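Local structure of minor structural protein 5 (Lactococcus phage Tuc2009, 5E7T) at residues S106-R111 against L161-F166; V56-T61 against G171-R176; V90-T95 against I125-D130. The protein is a minor structural protein of the phage, probably a baseplate component that binds host saccharides through a galactose-binding-like domain. All blocks are in the same frame, centred on the assembly; numbering follows the deposited sequence.

Contact 1 (S106-R111 against L161-F166); sequences SAFWMR and LNVGFF. With SO4 (sulfate ion), chain H.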
loop_
_atom_site.group_PDB
_atom_site.type_symbol
_atom_site.label_atom_id
_atom_site.label_comp_id
_atom_site.label_asym_id
_atom_site.label_seq_id
_atom_site.Cartn_x
_atom_site.Cartn_y
_atom_site.Cartn_z
ATOM N N SER B 106 -4.600 3.930 -70.004
ATOM C CA SER B 106 -5.982 4.186 -69.622
ATOM C C SER B 106 -6.124 4.209 -68.100
ATOM O O SER B 106 -5.278 3.665 -67.395
ATOM C CB SER B 106 -6.928 3.182 -70.262
ATOM O OG SER B 106 -6.789 1.903 -69.670
ATOM N N ALA B 107 -7.197 4.860 -67.607
ATOM C CA ALA B 107 -7.564 5.088 -66.200
ATOM C C ALA B 107 -6.358 5.562 -65.410
ATOM O O ALA B 107 -5.949 4.949 -64.425
ATOM C CB ALA B 107 -8.198 3.851 -65.587
ATOM N N PHE B 108 -5.741 6.626 -65.921
ATOM C CA PHE B 108 -4.546 7.208 -65.338
ATOM C C PHE B 108 -4.989 8.361 -64.484
ATOM O O PHE B 108 -5.243 9.452 -65.015
ATOM C CB PHE B 108 -3.538 7.642 -66.444
ATOM C CG PHE B 108 -2.201 8.125 -65.929
ATOM C CD1 PHE B 108 -1.767 7.800 -64.641
ATOM C CD2 PHE B 108 -1.367 8.892 -66.731
ATOM C CE1 PHE B 108 -0.543 8.269 -64.155
ATOM C CE2 PHE B 108 -0.129 9.354 -66.248
ATOM C CZ PHE B 108 0.270 9.045 -64.964
ATOM N N TRP B 109 -5.093 8.121 -63.167
ATOM C CA TRP B 109 -5.555 9.127 -62.208
ATOM C C TRP B 109 -5.174 8.875 -60.740
ATOM O O TRP B 109 -4.652 7.809 -60.414
ATOM C CB TRP B 109 -7.079 9.320 -62.315
ATOM C CG TRP B 109 -7.909 8.096 -62.625
ATOM C CD1 TRP B 109 -8.680 7.899 -63.732
ATOM C CD2 TRP B 109 -8.137 6.949 -61.769
ATOM N NE1 TRP B 109 -9.337 6.691 -63.645
ATOM C CE2 TRP B 109 -9.017 6.086 -62.454
ATOM C CE3 TRP B 109 -7.622 6.534 -60.526
ATOM C CZ2 TRP B 109 -9.421 4.861 -61.923
ATOM C CZ3 TRP B 109 -8.062 5.341 -59.987
ATOM C CH2 TRP B 109 -8.931 4.512 -60.691
ATOM N N MET B 110 -5.427 9.882 -59.856
ATOM C CA MET B 110 -5.272 9.822 -58.390
ATOM C C MET B 110 -6.692 9.964 -57.898
ATOM O O MET B 110 -7.308 11.022 -58.081
ATOM C CB MET B 110 -4.431 10.967 -57.856
ATOM C CG MET B 110 -2.978 10.700 -57.889
ATOM S SD MET B 110 -2.118 12.207 -57.446
ATOM C CE MET B 110 -0.535 11.770 -57.903
ATOM N N ARG B 111 -7.259 8.876 -57.377
ATOM C CA ARG B 111 -8.675 8.893 -57.069
ATOM C C ARG B 111 -9.101 8.193 -55.786
ATOM O O ARG B 111 -8.617 7.096 -55.469
ATOM C CB ARG B 111 -9.411 8.287 -58.292
ATOM C CG ARG B 111 -10.752 7.583 -58.064
ATOM C CD ARG B 111 -11.416 7.148 -59.359
ATOM N NE ARG B 111 -11.346 8.178 -60.394
ATOM C CZ ARG B 111 -11.753 8.038 -61.654
ATOM N NH1 ARG B 111 -12.313 6.900 -62.062
ATOM N NH2 ARG B 111 -11.596 9.033 -62.521
ATOM N N LEU B 161 -3.452 5.687 -56.736
ATOM C CA LEU B 161 -2.802 6.263 -57.898
ATOM C C LEU B 161 -2.807 5.050 -58.826
ATOM O O LEU B 161 -2.162 4.038 -58.507
ATOM C CB LEU B 161 -1.364 6.722 -57.618
ATOM C CG LEU B 161 -0.476 6.931 -58.849
ATOM C CD1 LEU B 161 -0.941 8.067 -59.691
ATOM C CD2 LEU B 161 0.945 7.173 -58.450
ATOM N N ASN B 162 -3.569 5.130 -59.934
ATOM C CA ASN B 162 -3.728 4.042 -60.879
ATOM C C ASN B 162 -3.348 4.426 -62.295
ATOM O O ASN B 162 -3.480 5.588 -62.681
ATOM C CB ASN B 162 -5.181 3.618 -60.845
ATOM C CG ASN B 162 -5.531 2.376 -61.614
ATOM O OD1 ASN B 162 -6.040 2.452 -62.738
ATOM N ND2 ASN B 162 -5.366 1.213 -60.978
ATOM N N VAL B 163 -2.904 3.427 -63.075
ATOM C CA VAL B 163 -2.597 3.479 -64.507
ATOM C C VAL B 163 -2.783 2.072 -65.072
ATOM O O VAL B 163 -2.573 1.095 -64.352
ATOM C CB VAL B 163 -1.229 4.107 -64.883
ATOM C CG1 VAL B 163 -0.072 3.217 -64.489
ATOM C CG2 VAL B 163 -1.162 4.438 -66.378
ATOM N N GLY B 164 -3.208 1.997 -66.331
ATOM C CA GLY B 164 -3.425 0.757 -67.050
ATOM C C GLY B 164 -2.627 0.724 -68.325
ATOM O O GLY B 164 -2.716 1.641 -69.143
ATOM N N PHE B 165 -1.815 -0.326 -68.473
ATOM C CA PHE B 165 -0.982 -0.552 -69.649
ATOM C C PHE B 165 -1.557 -1.763 -70.372
ATOM O O PHE B 165 -1.552 -2.876 -69.837
ATOM C CB PHE B 165 0.474 -0.812 -69.258
ATOM C CG PHE B 165 1.145 0.221 -68.383
ATOM C CD1 PHE B 165 1.828 1.292 -68.943
ATOM C CD2 PHE B 165 1.187 0.064 -67.007
ATOM C CE1 PHE B 165 2.521 2.200 -68.140
ATOM C CE2 PHE B 165 1.886 0.966 -66.209
ATOM C CZ PHE B 165 2.553 2.024 -66.781
ATOM N N PHE B 166 -2.129 -1.523 -71.549
ATOM C CA PHE B 166 -2.732 -2.579 -72.344
ATOM C C PHE B 166 -2.199 -2.574 -73.758
ATOM O O PHE B 166 -1.968 -1.513 -74.346
ATOM C CB PHE B 166 -4.262 -2.534 -72.282
ATOM C CG PHE B 166 -4.768 -2.851 -70.898
ATOM C CD1 PHE B 166 -4.929 -4.167 -70.484
ATOM C CD2 PHE B 166 -5.020 -1.832 -69.982
ATOM C CE1 PHE B 166 -5.345 -4.465 -69.188
ATOM C CE2 PHE B 166 -5.443 -2.135 -68.684
ATOM C CZ PHE B 166 -5.593 -3.453 -68.296
HETATM S S SO4 H . -10.053 6.608 -68.939
HETATM O O1 SO4 H . -10.953 7.297 -69.857
HETATM O O2 SO4 H . -10.829 5.713 -68.064
HETATM O O3 SO4 H . -9.099 5.822 -69.727
HETATM O O4 SO4 H . -9.346 7.614 -68.105
#
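F108 carries CG anti to its backbone N (chi1 -174°) and V163 carries CG2 anti to its own, which sends these two atoms the same way; ring and valine lie side by side. F108 CD1 lies 3.7 Å from V163 CB, and the edge of the ring meets N162 O near the ring plane. M110 packs obliquely on L161, CG to CD1 3.8 Å, while M58 touches L161 and V163. On the other face W109 and N162 lie side by side, with W109 CZ3 3.5 Å from N162 CB. R111 CZ lies over the rim of the indole face opposite A107 O, and R111 NE is hydrogen-bonded to T124. The backbones of W109 and N162 form a hydrogen-bonded antiparallel pair; N162 N reaches W109 O at 2.9 Å in a nearly straight bond. At S106 and G164 the match has slipped by one residue: S106 N binds G164 O at 3.1 Å, and the return bond from G164 N to S106 O is weak. A107, with a positive phi, takes up the extra residue and turns its N to O3 of a sulfate, 3.0 Å away and probably from the crystallisation liquor. The arrangement is a beta bulge between antiparallel strands of a beta-sandwich sheet.

Contact 2 (V56-T61 against G171-R176); sequences VTMKGT and GSFTIR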
loop_
_atom_site.group_PDB
_atom_site.type_symbol
_atom_site.label_atom_id
_atom_site.label_comp_id
_atom_site.label_asym_id
_atom_site.label_seq_id
_atom_site.Cartn_x
_atom_site.Cartn_y
_atom_site.Cartn_z
ATOM N N VAL B 56 8.057 7.560 -58.171
ATOM C CA VAL B 56 7.471 6.224 -58.307
ATOM C C VAL B 56 7.438 5.858 -59.781
ATOM O O VAL B 56 7.206 6.720 -60.630
ATOM C CB VAL B 56 6.079 6.083 -57.607
ATOM C CG1 VAL B 56 4.978 6.829 -58.360
ATOM C CG2 VAL B 56 5.699 4.621 -57.393
ATOM N N THR B 57 7.678 4.579 -60.067
ATOM C CA THR B 57 7.752 4.009 -61.405
ATOM C C THR B 57 6.638 2.989 -61.583
ATOM O O THR B 57 6.548 2.031 -60.828
ATOM C CB THR B 57 9.148 3.403 -61.592
ATOM O OG1 THR B 57 10.152 4.366 -61.238
ATOM C CG2 THR B 57 9.376 2.873 -62.964
ATOM N N MET B 58 5.797 3.204 -62.571
ATOM C CA MET B 58 4.679 2.336 -62.888
ATOM C C MET B 58 5.062 1.509 -64.109
ATOM O O MET B 58 5.441 2.089 -65.126
ATOM C CB MET B 58 3.438 3.174 -63.176
ATOM C CG MET B 58 3.207 4.289 -62.185
ATOM S SD MET B 58 2.342 3.691 -60.751
ATOM C CE MET B 58 0.760 4.247 -61.095
ATOM N N LYS B 59 4.980 0.152 -63.996
ATOM C CA LYS B 59 5.382 -0.845 -65.006
ATOM C C LYS B 59 4.345 -1.969 -65.093
ATOM O O LYS B 59 3.967 -2.555 -64.079
ATOM C CB LYS B 59 6.734 -1.445 -64.573
ATOM C CG LYS B 59 7.599 -2.059 -65.653
ATOM C CD LYS B 59 9.009 -2.212 -65.091
ATOM C CE LYS B 59 9.961 -2.956 -65.989
ATOM N NZ LYS B 59 9.688 -4.426 -66.017
ATOM N N GLY B 60 3.929 -2.299 -66.300
ATOM C CA GLY B 60 2.967 -3.373 -66.474
ATOM C C GLY B 60 2.771 -3.788 -67.910
ATOM O O GLY B 60 3.093 -3.024 -68.827
ATOM N N THR B 61 2.237 -5.017 -68.103
ATOM C CA THR B 61 1.922 -5.585 -69.419
ATOM C C THR B 61 0.511 -6.172 -69.320
ATOM O O THR B 61 0.315 -7.149 -68.596
ATOM C CB THR B 61 3.008 -6.593 -69.868
ATOM O OG1 THR B 61 4.272 -6.224 -69.317
ATOM C CG2 THR B 61 3.132 -6.685 -71.374
ATOM N N GLY B 171 4.655 -1.348 -70.832
ATOM C CA GLY B 171 4.758 0.094 -70.736
ATOM C C GLY B 171 5.201 0.453 -69.344
ATOM O O GLY B 171 4.836 -0.228 -68.377
ATOM N N SER B 172 5.987 1.526 -69.236
ATOM C CA SER B 172 6.468 2.048 -67.946
ATOM C C SER B 172 6.777 3.539 -68.014
ATOM O O SER B 172 7.025 4.077 -69.089
ATOM C CB SER B 172 7.690 1.276 -67.445
ATOM O OG SER B 172 8.669 1.182 -68.466
ATOM N N PHE B 173 6.732 4.203 -66.865
ATOM C CA PHE B 173 7.099 5.605 -66.731
ATOM C C PHE B 173 7.565 5.879 -65.310
ATOM O O PHE B 173 7.310 5.074 -64.417
ATOM C CB PHE B 173 5.979 6.584 -67.177
ATOM C CG PHE B 173 4.666 6.487 -66.440
ATOM C CD1 PHE B 173 4.488 7.120 -65.215
ATOM C CD2 PHE B 173 3.605 5.761 -66.970
ATOM C CE1 PHE B 173 3.282 7.007 -64.526
ATOM C CE2 PHE B 173 2.405 5.634 -66.273
ATOM C CZ PHE B 173 2.253 6.256 -65.059
ATOM N N THR B 174 8.256 7.001 -65.109
ATOM C CA THR B 174 8.698 7.434 -63.792
ATOM C C THR B 174 8.127 8.804 -63.627
ATOM O O THR B 174 8.228 9.622 -64.540
ATOM C CB THR B 174 10.198 7.355 -63.662
ATOM O OG1 THR B 174 10.624 6.054 -64.096
ATOM C CG2 THR B 174 10.642 7.601 -62.262
ATOM N N ILE B 175 7.430 9.016 -62.514
ATOM C CA ILE B 175 6.710 10.244 -62.199
ATOM C C ILE B 175 7.124 10.780 -60.854
ATOM O O ILE B 175 7.351 10.012 -59.916
ATOM C CB ILE B 175 5.168 10.020 -62.294
ATOM C CG1 ILE B 175 4.376 11.353 -62.215
ATOM C CG2 ILE B 175 4.656 8.977 -61.284
ATOM C CD1 ILE B 175 2.845 11.239 -62.325
ATOM N N ARG B 176 7.221 12.101 -60.762
ATOM C CA ARG B 176 7.529 12.803 -59.536
ATOM C C ARG B 176 6.279 13.554 -59.144
ATOM O O ARG B 176 5.645 14.162 -60.005
ATOM C CB ARG B 176 8.713 13.726 -59.732
ATOM C CG ARG B 176 9.995 12.935 -59.811
ATOM C CD ARG B 176 11.163 13.824 -60.082
ATOM N NE ARG B 176 12.416 13.083 -60.017
ATOM C CZ ARG B 176 13.610 13.643 -60.166
ATOM N NH1 ARG B 176 13.715 14.951 -60.369
ATOM N NH2 ARG B 176 14.708 12.904 -60.104
#
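V56-G60 and G171-R176 run antiparallel, their axes 4.7 Å apart and their directions 169° apart, with reciprocal N-H...O bonds at V56 and I175, M58 and F173, and G60 and G171. This regular, unbulged ladder belongs to the five-stranded sheet of the beta-sandwich. V56, M58, F173 and I175 project from the face turned to the opposing sheet, where M58 meets L161, V163 and F165. F173 holds CG between its backbone N and carbonyl carbon (chi1 60°), and the ring lies alongside M58, both side chains pointing the same way. M58 CB sits over one face of the ring in a CH-pi contact, 4.1 Å from the centroid of F173 and displaced toward the rim; M58 CG is 3.6 Å from F173 CE1. Beyond this pair the ring of F173 also meets those of F108 and W97. V56 and I175 repeat the side-by-side pattern, with V56 CG1 3.6 Å from I175 CG2. The outer face is polar: the aliphatic part of K59 rests on S172, CG to CB 3.8 Å, and its NZ forms a salt bridge with E170. T57 and T174 cross there, their hydroxyls joined by a weak hydrogen bond, OG1 to OG1 3.4 Å.

Contact 3 (V90-T95 against I125-D130); sequences VDVMFT and IDLPKD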
loop_
_atom_site.group_PDB
_atom_site.type_symbol
_atom_site.label_atom_id
_atom_site.label_comp_id
_atom_site.label_asym_id
_atom_site.label_seq_id
_atom_site.Cartn_x
_atom_site.Cartn_y
_atom_site.Cartn_z
ATOM N N VAL B 90 -2.012 19.430 -57.910
ATOM C CA VAL B 90 -0.766 18.671 -57.787
ATOM C C VAL B 90 0.217 19.086 -58.875
ATOM O O VAL B 90 -0.214 19.433 -59.981
ATOM C CB VAL B 90 -1.039 17.132 -57.790
ATOM C CG1 VAL B 90 -1.636 16.651 -59.112
ATOM C CG2 VAL B 90 0.203 16.335 -57.425
ATOM N N ASP B 91 1.534 19.071 -58.539
ATOM C CA ASP B 91 2.667 19.287 -59.441
ATOM C C ASP B 91 3.181 17.906 -59.811
ATOM O O ASP B 91 3.375 17.063 -58.946
ATOM C CB ASP B 91 3.785 20.101 -58.786
ATOM C CG ASP B 91 3.460 21.558 -58.556
ATOM O OD1 ASP B 91 2.341 21.991 -58.930
ATOM O OD2 ASP B 91 4.295 22.255 -57.951
ATOM N N VAL B 92 3.360 17.664 -61.097
ATOM C CA VAL B 92 3.730 16.361 -61.613
ATOM C C VAL B 92 4.860 16.459 -62.659
ATOM O O VAL B 92 4.884 17.403 -63.456
ATOM C CB VAL B 92 2.409 15.727 -62.115
ATOM C CG1 VAL B 92 2.443 15.299 -63.569
ATOM C CG2 VAL B 92 1.969 14.606 -61.201
ATOM N N MET B 93 5.813 15.518 -62.624
ATOM C CA MET B 93 6.937 15.524 -63.562
ATOM C C MET B 93 7.276 14.144 -64.039
ATOM O O MET B 93 7.428 13.240 -63.223
ATOM C CB MET B 93 8.164 16.188 -62.947
ATOM C CG MET B 93 9.438 15.955 -63.695
ATOM S SD MET B 93 10.581 17.252 -63.286
ATOM C CE MET B 93 11.993 16.467 -63.669
ATOM N N PHE B 94 7.415 13.984 -65.357
ATOM C CA PHE B 94 7.752 12.695 -65.918
ATOM C C PHE B 94 9.184 12.757 -66.334
ATOM O O PHE B 94 9.533 13.548 -67.218
ATOM C CB PHE B 94 6.828 12.343 -67.096
ATOM C CG PHE B 94 5.388 12.124 -66.696
ATOM C CD1 PHE B 94 4.531 13.206 -66.488
ATOM C CD2 PHE B 94 4.885 10.840 -66.524
ATOM C CE1 PHE B 94 3.194 13.000 -66.150
ATOM C CE2 PHE B 94 3.557 10.642 -66.157
ATOM C CZ PHE B 94 2.720 11.722 -65.980
ATOM N N THR B 95 10.025 11.945 -65.671
ATOM C CA THR B 95 11.456 11.902 -65.940
ATOM C C THR B 95 11.814 10.839 -66.972
ATOM O O THR B 95 12.902 10.884 -67.558
ATOM C CB THR B 95 12.227 11.762 -64.648
ATOM O OG1 THR B 95 11.981 10.486 -64.087
ATOM C CG2 THR B 95 11.847 12.801 -63.646
ATOM N N ILE B 125 -8.567 13.112 -59.951
ATOM C CA ILE B 125 -7.777 13.985 -60.806
ATOM C C ILE B 125 -7.035 13.160 -61.845
ATOM O O ILE B 125 -6.229 12.300 -61.498
ATOM C CB ILE B 125 -6.867 14.974 -60.027
ATOM C CG1 ILE B 125 -6.237 16.014 -60.980
ATOM C CG2 ILE B 125 -5.817 14.256 -59.124
ATOM C CD1 ILE B 125 -5.663 17.130 -60.305
ATOM N N ASP B 126 -7.341 13.409 -63.128
ATOM C CA ASP B 126 -6.719 12.735 -64.259
ATOM C C ASP B 126 -5.280 13.233 -64.399
ATOM O O ASP B 126 -5.004 14.421 -64.208
ATOM C CB ASP B 126 -7.480 13.054 -65.554
ATOM C CG ASP B 126 -8.673 12.190 -65.940
ATOM O OD1 ASP B 126 -8.896 11.136 -65.279
ATOM O OD2 ASP B 126 -9.370 12.549 -66.938
ATOM N N LEU B 127 -4.371 12.314 -64.728
ATOM C CA LEU B 127 -2.968 12.626 -64.936
ATOM C C LEU B 127 -2.673 12.526 -66.429
ATOM O O LEU B 127 -3.485 11.909 -67.135
ATOM C CB LEU B 127 -2.073 11.731 -64.077
ATOM C CG LEU B 127 -2.208 11.920 -62.563
ATOM C CD1 LEU B 127 -1.111 11.197 -61.840
ATOM C CD2 LEU B 127 -2.207 13.380 -62.173
ATOM N N PRO B 128 -1.615 13.217 -66.956
ATOM C CA PRO B 128 -1.401 13.252 -68.411
ATOM C C PRO B 128 -1.269 11.905 -69.076
ATOM O O PRO B 128 -0.364 11.162 -68.746
ATOM C CB PRO B 128 -0.139 14.107 -68.560
ATOM C CG PRO B 128 -0.172 15.002 -67.393
ATOM C CD PRO B 128 -0.618 14.076 -66.283
ATOM N N LYS B 129 -2.170 11.607 -70.031
ATOM C CA LYS B 129 -2.192 10.347 -70.787
ATOM C C LYS B 129 -0.965 10.172 -71.723
ATOM O O LYS B 129 -0.640 9.029 -72.034
ATOM C CB LYS B 129 -3.529 10.165 -71.525
ATOM C CG LYS B 129 -4.493 9.171 -70.815
ATOM C CD LYS B 129 -5.994 9.554 -70.874
ATOM C CE LYS B 129 -6.730 9.270 -69.584
ATOM N NZ LYS B 129 -6.203 10.074 -68.424
ATOM N N ASP B 130 -0.236 11.266 -72.113
ATOM C CA ASP B 130 0.986 11.159 -72.936
ATOM C C ASP B 130 1.863 12.381 -72.725
ATOM O O ASP B 130 1.809 13.325 -73.494
ATOM C CB ASP B 130 0.700 10.946 -74.443
ATOM C CG ASP B 130 1.943 10.740 -75.303
ATOM O OD1 ASP B 130 3.071 10.952 -74.783
ATOM O OD2 ASP B 130 1.792 10.343 -76.502
#
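In the hydrophobic interior of the beta-sandwich, V90, V92 and F94 of one sheet face I125, L127 and P128, which lie at the end of the edge strand 121-126 of the other sheet and in the loop that follows. The backbones stay well apart, V92 CA 8.4 Å from L127 CA, and no hydrogen bond links them; side chains span the gap. Every second residue of strand 90-94 points inward. V90 CG1 approaches I125 CD1 at 4.2 Å. The two methyls of V92 divide their contacts: CG2 lies 4.5 Å from L127 CD2, and CG1 lies 4.3 Å from P128 CD. F94 has CG anti to its carbonyl carbon (chi1 -66°), and its ring presents an edge to the proline, with P128 CD near the ring plane and 4.0 Å from F94 CE1. F108 touches both F94 and L127, and I141 packs on V92, I125 and P128, so the pairs are knit into a wider apolar cluster. A chain of another protein also packs on D126 and P128 and makes a weak hydrogen bond to D130 OD1. The arrangement is that of one sheet packing its inward side chains against an edge strand and its following loop across a beta-sandwich interior.

In the fold
Contacts 1 and 2 each join neighbouring strands within one sheet, the four-stranded and the five-stranded sheet respectively, whereas contact 3 bridges the two sheets. The first two therefore rest on backbone hydrogen bonds, interrupted by a bulge in contact 1 and regular in contact 2; contact 3 has apolar side chains alone. All three are largely buried, but contact 2 also has a polar outer face with one exposed lysine. They meet in a common core: the rings of F108 of contact 1 and F173 of contact 2 meet, their planes about 50° apart, and I175 CD1 of contact 2 lies 3.7 Å from V92 CG2 of contact 3. Strand 104-114 pairs with 121-126, tying contact 1 to contact 3.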